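Local coordinates for protein precorrin-3 methylase (Rhodobacter capsulatus, PDB 3NUT) that probably methylates a tetrapyrrole precursor on the pathway to cobalamin (vitamin B12), using S-adenosyl-L-methionine, and binds the by-product S-adenosyl-L-homocysteine, at residues 13-18 / 86-90; 34-40 / 79-84; 71-75 / 108-113; 119-123 / 166-170; 156-161 / 186-191. All blocks are in the same frame, centred on the assembly; numbering follows the deposited sequence.

Contact 1 of 5, residues 13-18 / 86-90; sequences VAGLGP and SGDPG. With SAH (S-adenosyl-L-homocysteine), chain E.
G17 and G87 meet backbone to backbone with their CA atoms just 3.7 Å apart, a single antiparallel bridge in which L16 and G17 both face G87: a classic beta bulge. Two hydrogen bonds close it. G87 N reaches G17 O at 2.9 Å from above the carbonyl plane, and G17 N returns a bond to G87 O at 3.2 Å. The bulge joins the end of strand 10-15 to the loop after strand 80-85, at the C-terminal ends of these strands of the parallel sheet, where S-adenosyl-L-homocysteine is held mostly by backbone groups. The ligand's amino N donates to S86 O and D88 O; D88 N donates to the ligand's carboxylate atom O at 2.9 Å, and P18 O receives the adenine N6. D88 OD2 accepts from G90 N in an Asx turn, and D88 OD1 from G118 N. Farther from the ligand, V13 turns CG1 away from its own backbone N (chi1 -174°) and presses it tightly onto P89 CB, 3.5 Å away.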
# COMPACT_ATOMS: atom_id res chain seq x y z
N VAL A 13 -0.47 -13.09 -11.56
CA VAL A 13 -1.55 -12.22 -11.14
C VAL A 13 -0.95 -10.82 -11.12
O VAL A 13 0.03 -10.60 -10.43
CB VAL A 13 -2.11 -12.64 -9.77
CG1 VAL A 13 -3.34 -11.79 -9.43
CG2 VAL A 13 -2.48 -14.08 -9.82
N ALA A 14 -1.51 -9.90 -11.90
CA ALA A 14 -0.91 -8.61 -12.13
C ALA A 14 -1.81 -7.43 -11.77
O ALA A 14 -2.95 -7.35 -12.26
CB ALA A 14 -0.51 -8.51 -13.61
N GLY A 15 -1.29 -6.49 -10.98
CA GLY A 15 -2.05 -5.29 -10.65
C GLY A 15 -1.96 -4.16 -11.68
O GLY A 15 -0.89 -3.79 -12.13
N LEU A 16 -3.11 -3.62 -12.06
CA LEU A 16 -3.14 -2.58 -13.08
C LEU A 16 -3.14 -1.18 -12.51
O LEU A 16 -3.30 -0.21 -13.29
CB LEU A 16 -4.39 -2.77 -13.97
CG LEU A 16 -4.50 -4.06 -14.79
CD1 LEU A 16 -5.74 -4.07 -15.62
CD2 LEU A 16 -3.31 -4.23 -15.75
N GLY A 17 -2.98 -1.02 -11.20
CA GLY A 17 -3.13 0.31 -10.57
C GLY A 17 -4.58 0.84 -10.55
O GLY A 17 -5.53 0.14 -10.94
N PRO A 18 -4.76 2.10 -10.08
CA PRO A 18 -6.12 2.58 -9.88
C PRO A 18 -6.82 3.11 -11.12
O PRO A 18 -7.95 3.56 -11.02
CB PRO A 18 -5.95 3.66 -8.81
CG PRO A 18 -4.55 4.16 -9.01
CD PRO A 18 -3.75 3.08 -9.67
N SER A 86 -7.40 -4.74 -10.57
CA SER A 86 -7.13 -3.31 -10.41
C SER A 86 -6.22 -3.17 -9.18
O SER A 86 -6.15 -4.09 -8.36
CB SER A 86 -8.43 -2.50 -10.27
OG SER A 86 -9.06 -2.83 -9.05
N GLY A 87 -5.53 -2.04 -9.08
CA GLY A 87 -4.72 -1.74 -7.91
C GLY A 87 -3.57 -2.73 -7.77
O GLY A 87 -2.87 -3.03 -8.75
N ASP A 88 -3.39 -3.22 -6.55
CA ASP A 88 -2.40 -4.26 -6.26
C ASP A 88 -3.17 -5.57 -6.14
O ASP A 88 -4.26 -5.57 -5.62
CB ASP A 88 -1.66 -3.93 -4.97
CG ASP A 88 -0.56 -4.93 -4.64
OD1 ASP A 88 0.63 -4.62 -4.91
OD2 ASP A 88 -0.90 -6.03 -4.13
N PRO A 89 -2.60 -6.69 -6.65
CA PRO A 89 -3.38 -7.96 -6.62
C PRO A 89 -3.43 -8.68 -5.27
O PRO A 89 -4.20 -9.66 -5.10
CB PRO A 89 -2.67 -8.84 -7.67
CG PRO A 89 -1.28 -8.33 -7.72
CD PRO A 89 -1.30 -6.85 -7.33
N GLY A 90 -2.64 -8.20 -4.32
CA GLY A 90 -2.61 -8.75 -2.97
C GLY A 90 -3.51 -7.97 -2.02
O GLY A 90 -3.49 -8.20 -0.79
N SAH E . -6.87 -4.59 -5.54
CA SAH E . -7.58 -3.28 -5.42
CB SAH E . -8.73 -3.38 -4.40
CG SAH E . -9.92 -4.16 -4.97
SD SAH E . -11.45 -3.83 -4.12
C SAH E . -6.56 -2.32 -4.95
O SAH E . -5.51 -2.83 -4.59
OXT SAH E . -6.70 -1.08 -4.92
C5' SAH E . -12.15 -2.52 -5.11
C4' SAH E . -12.35 -1.24 -4.27
O4' SAH E . -11.13 -0.50 -4.24
C3' SAH E . -13.41 -0.25 -4.77
O3' SAH E . -14.72 -0.46 -4.23
C2' SAH E . -12.89 1.08 -4.29
O2' SAH E . -13.19 1.30 -2.89
C1' SAH E . -11.39 0.91 -4.39
N9 SAH E . -10.86 1.43 -5.67
C8 SAH E . -10.32 0.72 -6.68
N7 SAH E . -9.93 1.56 -7.69
C5 SAH E . -10.21 2.84 -7.32
C6 SAH E . -10.06 4.21 -7.89
N6 SAH E . -9.50 4.43 -9.11
N1 SAH E . -10.49 5.27 -7.16
C2 SAH E . -11.05 5.10 -5.94
N3 SAH E . -11.22 3.88 -5.37
C4 SAH E . -10.83 2.74 -5.99

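Contact 2 of 5, residues 34-40 / 79-84; sequences EATDIVG and RRVVVV
V39 lies between two valines of the neighbouring strand, its CG2 3.9 Å from V81 CG1 and its CB 4.2 Å from V83 CG2. On the reverse face of the sheet I38 CG2 approaches V84 CG2, and A35 CB meets V82 CG2 at 3.6 Å. These are neighbouring strands of a five-stranded parallel sheet: D37, I38 and V39 pair in order with V81, V82 and V83, and the segment axes diverge by 22°. Helix 65-76 packs on the V81 and V83 face through M74 and A71. V82 N donates to D37 O, V39 N to V82 O and V84 N to V39 O.

Toward the start of the strands the contact turns polar. R80 O takes two donors, T36 N within its carbonyl plane and D37 N from above it. T36 OG1 stands between its own backbone N and carbonyl carbon (chi1 59°), where R80 N donates to it at 2.8 Å, while T36 CG2 sits over the centre of one face of the R80 guanidinium. R80 NH1 adds a weak bond to E34 O. D37 and R79 form a salt bridge with their planes nearly perpendicular; D37 OD2, whose position is less certain, also has H57 NE2 as a likely partner. Since D37 is buried, R79 probably helps to keep its carboxylate charged.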
# COMPACT_ATOMS: atom_id res chain seq x y z
N GLU A 34 3.75 -10.50 -22.71
CA GLU A 34 4.11 -11.93 -22.79
C GLU A 34 2.96 -12.93 -22.73
O GLU A 34 3.14 -14.08 -23.09
CB GLU A 34 5.06 -12.31 -21.67
CG GLU A 34 6.46 -11.91 -21.86
CD GLU A 34 7.37 -13.02 -21.43
OE1 GLU A 34 7.90 -12.94 -20.30
OE2 GLU A 34 7.50 -14.00 -22.23
N ALA A 35 1.80 -12.50 -22.22
CA ALA A 35 0.61 -13.34 -22.07
C ALA A 35 0.15 -14.01 -23.35
O ALA A 35 0.02 -13.34 -24.37
CB ALA A 35 -0.52 -12.49 -21.57
N THR A 36 -0.15 -15.33 -23.30
CA THR A 36 -0.98 -15.96 -24.33
C THR A 36 -2.44 -15.79 -23.95
O THR A 36 -3.33 -15.78 -24.80
CB THR A 36 -0.73 -17.49 -24.47
OG1 THR A 36 -0.99 -18.15 -23.22
CG2 THR A 36 0.72 -17.80 -24.91
N ASP A 37 -2.68 -15.69 -22.65
CA ASP A 37 -4.02 -15.59 -22.16
C ASP A 37 -4.19 -14.49 -21.09
O ASP A 37 -3.44 -14.43 -20.13
CB ASP A 37 -4.44 -16.95 -21.61
CG ASP A 37 -4.41 -18.06 -22.68
OD1 ASP A 37 -3.34 -18.61 -22.99
OD2 ASP A 37 -5.48 -18.40 -23.21
N ILE A 38 -5.18 -13.61 -21.28
CA ILE A 38 -5.57 -12.68 -20.23
C ILE A 38 -6.94 -13.02 -19.63
O ILE A 38 -7.90 -13.21 -20.35
CB ILE A 38 -5.40 -11.21 -20.67
CG1 ILE A 38 -3.96 -11.00 -21.19
CG2 ILE A 38 -5.73 -10.25 -19.51
CD1 ILE A 38 -3.71 -9.73 -22.02
N VAL A 39 -7.00 -13.13 -18.30
CA VAL A 39 -8.24 -13.42 -17.59
C VAL A 39 -8.56 -12.19 -16.73
O VAL A 39 -7.72 -11.75 -15.95
CB VAL A 39 -8.05 -14.66 -16.66
CG1 VAL A 39 -9.30 -14.92 -15.80
CG2 VAL A 39 -7.68 -15.88 -17.48
N GLY A 40 -9.76 -11.61 -16.90
CA GLY A 40 -10.18 -10.45 -16.11
C GLY A 40 -11.26 -9.59 -16.72
O GLY A 40 -11.96 -9.99 -17.64
N ARG A 79 0.12 -22.66 -21.43
CA ARG A 79 -0.29 -21.25 -21.63
C ARG A 79 0.35 -20.28 -20.61
O ARG A 79 0.64 -20.64 -19.47
CB ARG A 79 -1.83 -21.13 -21.68
CG ARG A 79 -2.44 -21.71 -22.97
CD ARG A 79 -3.93 -22.09 -22.84
NE ARG A 79 -4.81 -21.27 -23.69
CZ ARG A 79 -6.14 -21.45 -23.85
NH1 ARG A 79 -6.79 -22.44 -23.23
NH2 ARG A 79 -6.82 -20.62 -24.65
N ARG A 80 0.59 -19.05 -21.04
CA ARG A 80 1.15 -18.04 -20.19
C ARG A 80 -0.01 -17.10 -19.82
O ARG A 80 -0.38 -16.21 -20.60
CB ARG A 80 2.30 -17.28 -20.91
CG ARG A 80 3.61 -18.04 -20.98
CD ARG A 80 4.62 -17.39 -21.91
NE ARG A 80 4.55 -18.10 -23.19
CZ ARG A 80 4.58 -17.54 -24.39
NH1 ARG A 80 4.70 -16.22 -24.53
NH2 ARG A 80 4.47 -18.32 -25.45
N VAL A 81 -0.54 -17.29 -18.61
CA VAL A 81 -1.81 -16.71 -18.19
C VAL A 81 -1.55 -15.55 -17.26
O VAL A 81 -0.91 -15.72 -16.22
CB VAL A 81 -2.69 -17.77 -17.47
CG1 VAL A 81 -4.09 -17.26 -17.27
CG2 VAL A 81 -2.73 -19.11 -18.28
N VAL A 82 -2.02 -14.36 -17.64
CA VAL A 82 -2.00 -13.21 -16.75
C VAL A 82 -3.41 -13.01 -16.23
O VAL A 82 -4.35 -12.81 -17.00
CB VAL A 82 -1.54 -11.90 -17.46
CG1 VAL A 82 -1.63 -10.70 -16.48
CG2 VAL A 82 -0.10 -12.04 -18.03
N VAL A 83 -3.57 -13.05 -14.91
CA VAL A 83 -4.87 -12.78 -14.32
C VAL A 83 -4.75 -11.34 -13.82
O VAL A 83 -3.81 -10.99 -13.10
CB VAL A 83 -5.18 -13.74 -13.14
CG1 VAL A 83 -6.46 -13.32 -12.42
CG2 VAL A 83 -5.25 -15.20 -13.62
N VAL A 84 -5.69 -10.49 -14.21
CA VAL A 84 -5.55 -9.08 -13.87
C VAL A 84 -6.46 -8.61 -12.72
O VAL A 84 -7.61 -9.03 -12.62
CB VAL A 84 -5.66 -8.18 -15.12
CG1 VAL A 84 -4.41 -8.34 -16.00
CG2 VAL A 84 -6.94 -8.52 -15.95

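Contact 3 of 5, residues 71-75 / 108-113; sequences ALEMA and HAGTEI
H108 and T111 stand at the two ends of a type II beta turn, closed by T111 N to H108 O, which rests against L72, E73 and A75 on one side of helix 65-76. L72 carries most of the packing: its CB lies over one face of the H108 ring, 4.2 Å from the centroid, in a CH-pi contact offset toward the rim, and its CD1 comes 3.9 Å from H108 CD2. The other branch, CD2, turns to T111 and to I113 CD1. In the layered alpha/beta fold this joins a helix flanking the parallel sheet to the loop that enters its edge strand, 113-116; L98 of helix 94-104 touches both L72 and I113. T111 CG2 points opposite its backbone N (OG1 chi1 -52°) and meets A75 CB at 3.9 Å, leaving OG1 to donate to H108 O at 2.6 Å on an in-plane lone pair. One water donates to both T111 OG1 and L72 O. A second, in the H108 ring plane, bridges NE2 to E73 OE2.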
# COMPACT_ATOMS: atom_id res chain seq x y z
N ALA A 71 -7.34 -20.75 -14.73
CA ALA A 71 -6.03 -20.18 -15.02
C ALA A 71 -4.93 -21.24 -14.81
O ALA A 71 -4.04 -21.38 -15.63
CB ALA A 71 -5.79 -18.97 -14.13
N LEU A 72 -5.03 -21.98 -13.69
CA LEU A 72 -4.06 -23.04 -13.39
C LEU A 72 -4.10 -24.13 -14.44
O LEU A 72 -3.06 -24.68 -14.81
CB LEU A 72 -4.30 -23.64 -12.01
CG LEU A 72 -4.12 -22.83 -10.73
CD1 LEU A 72 -4.61 -23.70 -9.59
CD2 LEU A 72 -2.65 -22.46 -10.53
N GLU A 73 -5.30 -24.43 -14.95
CA GLU A 73 -5.48 -25.52 -15.91
C GLU A 73 -4.86 -25.19 -17.23
O GLU A 73 -4.32 -26.07 -17.91
CB GLU A 73 -6.96 -25.85 -16.13
CG GLU A 73 -7.65 -26.59 -14.98
CD GLU A 73 -9.18 -26.54 -15.08
OE1 GLU A 73 -9.71 -26.07 -16.11
OE2 GLU A 73 -9.87 -26.97 -14.14
N MET A 74 -4.96 -23.91 -17.61
CA MET A 74 -4.40 -23.45 -18.88
C MET A 74 -2.87 -23.45 -18.78
O MET A 74 -2.19 -23.82 -19.73
CB MET A 74 -4.90 -22.05 -19.24
CG MET A 74 -6.41 -21.91 -19.51
SD MET A 74 -6.87 -20.12 -19.78
CE MET A 74 -6.80 -20.20 -21.49
N ALA A 75 -2.34 -23.05 -17.63
CA ALA A 75 -0.91 -23.00 -17.43
C ALA A 75 -0.33 -24.40 -17.59
O ALA A 75 0.81 -24.54 -18.02
CB ALA A 75 -0.57 -22.42 -16.07
N HIS A 108 -2.17 -29.30 -9.25
CA HIS A 108 -1.54 -28.14 -9.88
C HIS A 108 -0.41 -27.62 -8.98
O HIS A 108 0.18 -26.57 -9.22
CB HIS A 108 -2.60 -27.02 -10.13
CG HIS A 108 -3.73 -27.43 -11.02
ND1 HIS A 108 -3.53 -28.04 -12.25
CD2 HIS A 108 -5.08 -27.33 -10.88
CE1 HIS A 108 -4.69 -28.31 -12.81
NE2 HIS A 108 -5.65 -27.90 -12.00
N ALA A 109 -0.14 -28.36 -7.91
CA ALA A 109 1.04 -28.12 -7.09
C ALA A 109 2.24 -28.10 -8.04
O ALA A 109 2.36 -28.97 -8.92
CB ALA A 109 1.20 -29.24 -6.06
N GLY A 110 3.11 -27.11 -7.86
CA GLY A 110 4.24 -26.97 -8.77
C GLY A 110 4.05 -25.98 -9.91
O GLY A 110 5.04 -25.54 -10.49
N THR A 111 2.81 -25.61 -10.24
CA THR A 111 2.59 -24.57 -11.25
C THR A 111 3.49 -23.36 -10.97
O THR A 111 3.62 -22.95 -9.83
CB THR A 111 1.08 -24.09 -11.31
OG1 THR A 111 0.18 -25.20 -11.46
CG2 THR A 111 0.86 -23.10 -12.48
N GLU A 112 4.10 -22.79 -12.01
CA GLU A 112 4.84 -21.54 -11.81
C GLU A 112 3.89 -20.35 -11.62
O GLU A 112 2.98 -20.14 -12.41
CB GLU A 112 5.78 -21.26 -12.99
CG GLU A 112 6.77 -20.18 -12.63
CD GLU A 112 7.64 -19.74 -13.77
OE1 GLU A 112 7.89 -20.56 -14.69
OE2 GLU A 112 8.07 -18.55 -13.74
N ILE A 113 4.11 -19.57 -10.57
CA ILE A 113 3.20 -18.51 -10.22
C ILE A 113 4.01 -17.28 -9.90
O ILE A 113 5.01 -17.38 -9.24
CB ILE A 113 2.31 -18.87 -9.00
CG1 ILE A 113 1.11 -19.70 -9.46
CG2 ILE A 113 1.77 -17.60 -8.35
CD1 ILE A 113 0.55 -20.71 -8.39
O HOH W 1 -0.46 -25.73 -13.99
O HOH W 2 -8.54 -28.65 -12.19

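Contact 4 of 5, residues 119-123 / 166-170; sequences ITAML and MAFYN. With SAH (S-adenosyl-L-homocysteine), chain E.
M122 N donates to Y169 OH at 3.0 Å, with an angle of 157° at the hydrogen, and so joins the first turn of helix 121-129 to the end of strand 165-169. The bond lies beside the S-adenosyl-L-homocysteine site, which lies between the two alpha/beta domains characteristic of tetrapyrrole methylases. T120, at the N-cap position, brings its CB to the edge of the Y169 ring, 3.2 Å from OH. Ligand atom OXT also lies at that edge, in the ring plane, and accepts from A121 N at 3.2 Å. The helix start probably also helps to stabilise the negative charge of the ligand's carboxylate. A121 CB packs against one face of the adenine, 3.4 Å from C4, while at the ribose N170 N donates almost straight (173°) to O2'. F92 meets the Y169 ring edge-to-face, and L123 of the second subunit packs on T120. M122 directs CG between its backbone N and carbonyl carbon (chi1 67°), which brings SD to the edge of the Y169 ring in a Met-aromatic contact, 5.2 Å from the centroid. Beyond SD the chain bends, and the terminal CE presses closely on A167 CB at 3.4 Å.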
# COMPACT_ATOMS: atom_id res chain seq x y z
N ILE A 119 -0.04 0.01 -7.86
CA ILE A 119 -0.44 1.12 -6.98
C ILE A 119 -1.82 0.81 -6.42
O ILE A 119 -2.75 0.61 -7.20
CB ILE A 119 -0.49 2.46 -7.78
CG1 ILE A 119 0.88 2.83 -8.41
CG2 ILE A 119 -1.03 3.61 -6.94
CD1 ILE A 119 2.10 2.93 -7.42
N THR A 120 -1.98 0.72 -5.10
CA THR A 120 -3.32 0.51 -4.57
C THR A 120 -4.04 1.84 -4.45
O THR A 120 -3.43 2.85 -4.06
CB THR A 120 -3.38 -0.07 -3.17
OG1 THR A 120 -2.48 0.65 -2.32
CG2 THR A 120 -3.05 -1.51 -3.15
N ALA A 121 -5.36 1.80 -4.69
CA ALA A 121 -6.26 2.92 -4.53
C ALA A 121 -6.06 3.78 -3.29
O ALA A 121 -6.09 5.01 -3.38
CB ALA A 121 -7.72 2.44 -4.65
N MET A 122 -5.85 3.17 -2.13
CA MET A 122 -5.69 3.97 -0.91
C MET A 122 -4.51 4.96 -0.99
O MET A 122 -4.65 6.15 -0.68
CB MET A 122 -5.57 3.09 0.35
CG MET A 122 -4.31 2.22 0.46
SD MET A 122 -4.36 1.18 1.95
CE MET A 122 -4.38 2.44 3.21
N LEU A 123 -3.37 4.44 -1.45
CA LEU A 123 -2.14 5.20 -1.54
C LEU A 123 -2.20 6.15 -2.72
O LEU A 123 -1.57 7.18 -2.69
CB LEU A 123 -0.92 4.27 -1.65
CG LEU A 123 -0.54 3.44 -0.40
CD1 LEU A 123 0.79 2.77 -0.62
CD2 LEU A 123 -0.47 4.28 0.86
N MET A 166 -7.16 5.07 8.85
CA MET A 166 -7.77 3.93 8.14
C MET A 166 -8.19 4.21 6.71
O MET A 166 -8.55 5.35 6.34
CB MET A 166 -8.99 3.37 8.87
CG MET A 166 -9.13 3.69 10.33
SD MET A 166 -10.77 3.17 10.85
CE MET A 166 -10.77 3.71 12.55
N ALA A 167 -8.20 3.15 5.92
CA ALA A 167 -8.75 3.22 4.59
C ALA A 167 -9.79 2.13 4.36
O ALA A 167 -9.57 0.96 4.67
CB ALA A 167 -7.65 3.15 3.55
N PHE A 168 -10.92 2.53 3.78
CA PHE A 168 -12.03 1.62 3.50
C PHE A 168 -12.14 1.27 2.03
O PHE A 168 -12.33 2.14 1.20
CB PHE A 168 -13.36 2.22 4.00
CG PHE A 168 -13.39 2.49 5.48
CD1 PHE A 168 -12.81 1.59 6.38
CD2 PHE A 168 -14.00 3.65 5.98
CE1 PHE A 168 -12.83 1.83 7.75
CE2 PHE A 168 -14.03 3.90 7.37
CZ PHE A 168 -13.44 3.00 8.25
N TYR A 169 -12.02 -0.02 1.73
CA TYR A 169 -12.24 -0.53 0.38
C TYR A 169 -13.66 -1.09 0.29
O TYR A 169 -14.14 -1.78 1.20
CB TYR A 169 -11.20 -1.61 0.03
CG TYR A 169 -9.79 -1.10 -0.31
CD1 TYR A 169 -9.28 -1.19 -1.61
CD2 TYR A 169 -8.97 -0.53 0.67
CE1 TYR A 169 -7.99 -0.73 -1.92
CE2 TYR A 169 -7.70 -0.06 0.37
CZ TYR A 169 -7.20 -0.17 -0.93
OH TYR A 169 -5.91 0.31 -1.21
N ASN A 170 -14.35 -0.77 -0.81
CA ASN A 170 -15.70 -1.28 -1.05
C ASN A 170 -16.66 -0.74 -0.00
O ASN A 170 -17.19 -1.50 0.79
CB ASN A 170 -15.69 -2.82 -1.03
CG ASN A 170 -14.74 -3.40 -2.03
OD1 ASN A 170 -14.86 -3.16 -3.21
ND2 ASN A 170 -13.77 -4.15 -1.55
N SAH E . -6.87 -4.59 -5.54
CA SAH E . -7.58 -3.28 -5.42
CB SAH E . -8.73 -3.38 -4.40
CG SAH E . -9.92 -4.16 -4.97
SD SAH E . -11.45 -3.83 -4.12
C SAH E . -6.56 -2.32 -4.95
O SAH E . -5.51 -2.83 -4.59
OXT SAH E . -6.70 -1.08 -4.92
C5' SAH E . -12.15 -2.52 -5.11
C4' SAH E . -12.35 -1.24 -4.27
O4' SAH E . -11.13 -0.50 -4.24
C3' SAH E . -13.41 -0.25 -4.77
O3' SAH E . -14.72 -0.46 -4.23
C2' SAH E . -12.89 1.08 -4.29
O2' SAH E . -13.19 1.30 -2.89
C1' SAH E . -11.39 0.91 -4.39
N9 SAH E . -10.86 1.43 -5.67
C8 SAH E . -10.32 0.72 -6.68
N7 SAH E . -9.93 1.56 -7.69
C5 SAH E . -10.21 2.84 -7.32
C6 SAH E . -10.06 4.21 -7.89
N6 SAH E . -9.50 4.43 -9.11
N1 SAH E . -10.49 5.27 -7.16
C2 SAH E . -11.05 5.10 -5.94
N3 SAH E . -11.22 3.88 -5.37
C4 SAH E . -10.83 2.74 -5.99

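Contact 5 of 5, residues 156-161 / 186-191; sequences LRHAAR and ILREEC
R157 runs extended across I186 toward two glutamates, and each part of it finds a partner. CB lies 4.0 Å from E190 OE2. CG rests on I186 CG2 at 3.7 Å, and CD again passes E190 OE2. NE meets I186 CG2 at 3.9 Å and has a long, weak ion pair to E153. The guanidinium has I186 CG2 over the centre of one face, while its edge serves the acids: NH1 donates to E190 OE2 at 2.8 Å on the anti lone pair, and NH2 to E189 OE1, modelled so close that the exact length is doubtful. Helices 149-161 and 179-190 lie side by side on one face of the second domain's mixed sheet, over strand 165-169; their segments cross at -35°, with axes 9.8 Å apart. R161 holds E190 side-on, NE to OE1 at 3.0 Å and NH2 to OE2 at 2.9 Å, both on the syn side. E190 OE2 thus links R157 and R161, and R157 brings in E189, making one salt-bridge network, partly open to solvent. Beneath it A160 CB packs on E190 CB at 3.6 Å and near C191 SG. Elsewhere on helix 149-161, H158 hydrogen-bonds to H158 of the second subunit.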
# COMPACT_ATOMS: atom_id res chain seq x y z
N LEU A 156 -13.14 -2.54 13.19
CA LEU A 156 -13.34 -1.09 13.28
C LEU A 156 -12.94 -0.54 14.63
O LEU A 156 -12.11 0.34 14.71
CB LEU A 156 -14.78 -0.70 12.99
CG LEU A 156 -15.27 -0.38 11.58
CD1 LEU A 156 -14.14 0.04 10.62
CD2 LEU A 156 -16.03 -1.55 11.05
N ARG A 157 -13.50 -1.10 15.70
CA ARG A 157 -13.25 -0.59 17.07
C ARG A 157 -11.79 -0.66 17.51
O ARG A 157 -11.30 0.26 18.18
CB ARG A 157 -14.17 -1.26 18.11
CG ARG A 157 -15.65 -1.08 17.81
CD ARG A 157 -16.52 -1.60 18.96
NE ARG A 157 -17.93 -1.34 18.68
CZ ARG A 157 -18.54 -0.19 18.96
NH1 ARG A 157 -17.86 0.79 19.54
NH2 ARG A 157 -19.82 -0.02 18.65
N HIS A 158 -11.10 -1.73 17.12
CA HIS A 158 -9.68 -1.80 17.44
C HIS A 158 -8.76 -0.83 16.66
O HIS A 158 -7.72 -0.40 17.16
CB HIS A 158 -9.19 -3.23 17.32
CG HIS A 158 -9.63 -4.07 18.46
ND1 HIS A 158 -9.01 -4.03 19.69
CD2 HIS A 158 -10.64 -4.96 18.58
CE1 HIS A 158 -9.62 -4.86 20.52
NE2 HIS A 158 -10.61 -5.44 19.86
N ALA A 159 -9.16 -0.47 15.45
CA ALA A 159 -8.39 0.47 14.64
C ALA A 159 -8.63 1.85 15.26
O ALA A 159 -7.71 2.64 15.44
CB ALA A 159 -8.85 0.42 13.18
N ALA A 160 -9.89 2.10 15.62
CA ALA A 160 -10.26 3.29 16.35
C ALA A 160 -9.46 3.43 17.63
O ALA A 160 -8.92 4.51 17.89
CB ALA A 160 -11.77 3.28 16.65
N ARG A 161 -9.34 2.36 18.41
CA ARG A 161 -8.76 2.45 19.75
C ARG A 161 -7.24 2.53 19.74
O ARG A 161 -6.65 3.18 20.60
CB ARG A 161 -9.25 1.32 20.68
CG ARG A 161 -10.72 1.43 21.09
CD ARG A 161 -11.22 0.17 21.81
NE ARG A 161 -12.69 0.09 21.83
CZ ARG A 161 -13.38 -0.96 22.29
NH1 ARG A 161 -12.76 -2.02 22.76
NH2 ARG A 161 -14.71 -0.96 22.25
N ILE A 186 -20.40 3.36 14.34
CA ILE A 186 -19.28 2.85 15.12
C ILE A 186 -18.20 3.93 15.25
O ILE A 186 -17.60 4.11 16.31
CB ILE A 186 -18.63 1.59 14.50
CG1 ILE A 186 -19.67 0.62 13.92
CG2 ILE A 186 -17.69 0.91 15.51
CD1 ILE A 186 -20.15 -0.45 14.86
N LEU A 187 -17.95 4.65 14.16
CA LEU A 187 -16.87 5.63 14.14
C LEU A 187 -17.18 6.82 15.04
O LEU A 187 -16.35 7.22 15.86
CB LEU A 187 -16.57 6.10 12.71
CG LEU A 187 -15.60 5.27 11.86
CD1 LEU A 187 -15.34 6.03 10.56
CD2 LEU A 187 -14.29 4.99 12.60
N ARG A 188 -18.38 7.37 14.89
CA ARG A 188 -18.89 8.33 15.87
C ARG A 188 -18.79 7.76 17.30
O ARG A 188 -18.39 8.48 18.22
CB ARG A 188 -20.30 8.79 15.53
CG ARG A 188 -20.35 9.61 14.26
CD ARG A 188 -21.76 10.06 13.93
NE ARG A 188 -22.73 8.96 13.92
CZ ARG A 188 -23.45 8.60 12.86
NH1 ARG A 188 -23.34 9.24 11.70
NH2 ARG A 188 -24.30 7.59 12.97
N GLU A 189 -19.11 6.48 17.49
CA GLU A 189 -19.02 5.87 18.82
C GLU A 189 -17.63 5.95 19.41
O GLU A 189 -17.47 6.33 20.56
CB GLU A 189 -19.55 4.44 18.85
CG GLU A 189 -21.08 4.39 18.87
CD GLU A 189 -21.65 3.00 19.09
OE1 GLU A 189 -20.91 2.10 19.53
OE2 GLU A 189 -22.86 2.81 18.84
N GLU A 190 -16.61 5.65 18.61
CA GLU A 190 -15.25 5.45 19.13
C GLU A 190 -14.27 6.62 18.94
O GLU A 190 -13.16 6.59 19.46
CB GLU A 190 -14.66 4.17 18.55
CG GLU A 190 -15.36 2.90 18.97
CD GLU A 190 -14.76 2.28 20.22
OE1 GLU A 190 -13.64 2.65 20.61
OE2 GLU A 190 -15.42 1.40 20.81
N CYS A 191 -14.69 7.65 18.21
CA CYS A 191 -13.80 8.74 17.82
C CYS A 191 -14.36 10.12 18.15
O CYS A 191 -15.57 10.30 18.25
CB CYS A 191 -13.52 8.68 16.31
SG CYS A 191 -12.77 7.14 15.69

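Contacts 1, 2 and 3 belong to the N-terminal sheet and its helices, contact 5 to helices over the second sheet; contact 4 joins the start of helix 121-129 to strand 165-169 of that sheet, beside the ligand. Contacts 1 and 2, on neighbouring strands, touch through a probable hydrogen bond from A14 N to V83 O, centres 14 Å apart. Helix 65-76 links contacts 3 and 2, and M166 packs on both helices of contact 5. Contacts 3 and 5 lie about 42 Å apart, centre to centre. Contact 2 falls within the span of contact 1, contact 3 alternates with both, and contacts 4 and 5 follow, alternating with each other. The ligand, touched by contacts 1 and 4, joins early and late chain.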